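Local coordinates for uncharacterized protein (Bacteroides eggerthii, PDB 4GDZ) that is of unknown function, belongs to the DUF4251 family and has a metal site that holds a magnesium ion in the crystal, at the interface of chains A and B. Numbering follows the deposited sequence. Chains: chain A/B, Uncharacterized protein.

The interface of chains A and B. Residues chain A 60, 87-89; chain B 118-119, 130, 132.
B:Phe132 pushes its ring from strand 128-135 against the loop segment A:Val87 to A:Pro89. The packing is tight here. CA of A:Tyr88 sits over one face of the phenyl ring, 3.9 Å from its centroid, in a CH-pi contact displaced toward the rim. The A:Tyr88 ring turns its CD2 edge toward the face of B:Phe132, planes 64° apart. A:Tyr88 CD2 lies 3.6 Å from B:Phe132 CE2. CG anti to the backbone N (chi1 177°) carries the phenyl ring out toward the loop. The peptide joining A:Val87 to A:Tyr88 lies over the CE1 rim of the same face, with A:Tyr88 N 3.5 Å from B:Phe132 CE1. A:Pro89 CD packs on B:Phe132 CB. A:Pro89 CB rests against the extended side chain of B:Gln130, 3.6 Å from the amide carbon CD. With an alanine in place of B:Phe132, the face under A:Tyr88 CA would be gone, probably leaving a gap there and the tyrosine edge without its aromatic partner. The side-chain amide of A:Gln60 runs past the CD2 side of the phenyl ring, tilted 59° to it, with CD 3.7 Å from CD2. The side toward strand 116-123 is looser. There A:Val87 CG1 lies 3.9 Å from B:Ser119 CB and also touches B:Cys118. The two identical chains do not meet across an exact two-fold axis, and this contact may come from crystal packing. Water 1 bridges the hydroxyl OG of B:Ser119, at 2.8 Å, to the carbonyl O of A:Val87, at 2.6 Å.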
loop_
_atom_site.group_PDB
_atom_site.type_symbol
_atom_site.label_atom_id
_atom_site.label_comp_id
_atom_site.label_asym_id
_atom_site.label_seq_id
_atom_site.Cartn_x
_atom_site.Cartn_y
_atom_site.Cartn_z
ATOM N N GLN A 60 -5.802 2.020 -3.161
ATOM C CA GLN A 60 -6.150 2.068 -4.608
ATOM C C GLN A 60 -5.116 2.851 -5.407
ATOM O O GLN A 60 -4.324 3.591 -4.848
ATOM C CB GLN A 60 -7.538 2.699 -4.831
ATOM C CG GLN A 60 -8.714 1.782 -4.546
ATOM C CD GLN A 60 -8.968 0.779 -5.643
ATOM O OE1 GLN A 60 -8.137 0.568 -6.537
ATOM N NE2 GLN A 60 -10.103 0.147 -5.576
ATOM N N VAL A 87 -10.953 8.095 -13.086
ATOM C CA VAL A 87 -12.226 7.423 -12.871
ATOM C C VAL A 87 -12.474 7.190 -11.340
ATOM O O VAL A 87 -13.582 6.811 -10.941
ATOM C CB VAL A 87 -12.291 6.141 -13.733
ATOM C CG1 VAL A 87 -13.482 5.245 -13.375
ATOM C CG2 VAL A 87 -12.391 6.525 -15.229
ATOM N N TYR A 88 -11.463 7.428 -10.499
ATOM C CA TYR A 88 -11.673 7.340 -9.039
ATOM C C TYR A 88 -12.762 8.402 -8.678
ATOM O O TYR A 88 -12.570 9.564 -8.939
ATOM C CB TYR A 88 -10.369 7.559 -8.316
ATOM C CG TYR A 88 -10.424 7.391 -6.816
ATOM C CD1 TYR A 88 -11.001 8.376 -6.006
ATOM C CD2 TYR A 88 -9.891 6.274 -6.200
ATOM C CE1 TYR A 88 -11.071 8.228 -4.619
ATOM C CE2 TYR A 88 -9.927 6.133 -4.818
ATOM C CZ TYR A 88 -10.515 7.104 -4.030
ATOM O OH TYR A 88 -10.558 6.962 -2.660
ATOM N N PRO A 89 -13.930 7.967 -8.187
ATOM C CA PRO A 89 -15.058 8.907 -8.109
ATOM C C PRO A 89 -14.833 9.978 -7.041
ATOM O O PRO A 89 -14.159 9.720 -6.027
ATOM C CB PRO A 89 -16.224 8.034 -7.701
ATOM C CG PRO A 89 -15.804 6.638 -7.937
ATOM C CD PRO A 89 -14.328 6.608 -7.787
ATOM N N CYS B 118 -12.395 1.362 -13.425
ATOM C CA CYS B 118 -13.833 1.333 -13.692
ATOM C C CYS B 118 -14.638 1.776 -12.467
ATOM O O CYS B 118 -14.271 1.432 -11.354
ATOM C CB CYS B 118 -14.224 -0.105 -14.066
ATOM S SG CYS B 118 -15.988 -0.402 -14.374
ATOM N N SER B 119 -15.752 2.466 -12.673
ATOM C CA SER B 119 -16.658 2.810 -11.575
ATOM C C SER B 119 -18.073 2.544 -12.000
ATOM O O SER B 119 -18.400 2.551 -13.210
ATOM C CB SER B 119 -16.486 4.282 -11.103
ATOM O OG SER B 119 -17.036 5.217 -12.018
ATOM N N GLN B 130 -21.488 3.096 -4.209
ATOM C CA GLN B 130 -20.598 3.463 -5.310
ATOM C C GLN B 130 -19.323 2.604 -5.275
ATOM O O GLN B 130 -18.710 2.405 -4.223
ATOM C CB GLN B 130 -20.264 4.942 -5.236
ATOM C CG GLN B 130 -19.440 5.392 -6.431
ATOM C CD GLN B 130 -19.400 6.884 -6.489
ATOM O OE1 GLN B 130 -18.863 7.525 -5.588
ATOM N NE2 GLN B 130 -20.001 7.444 -7.521
ATOM N N PHE B 132 -15.576 1.388 -7.107
ATOM C CA PHE B 132 -14.418 1.703 -7.946
ATOM C C PHE B 132 -13.541 0.461 -7.991
ATOM O O PHE B 132 -13.146 -0.063 -6.966
ATOM C CB PHE B 132 -13.634 2.899 -7.397
ATOM C CG PHE B 132 -12.373 3.236 -8.192
ATOM C CD1 PHE B 132 -12.452 3.653 -9.526
ATOM C CD2 PHE B 132 -11.119 3.053 -7.640
ATOM C CE1 PHE B 132 -11.316 3.925 -10.270
ATOM C CE2 PHE B 132 -9.979 3.351 -8.370
ATOM C CZ PHE B 132 -10.076 3.778 -9.692
HETATM O O HOH W 1 -15.887 7.722 -11.818
#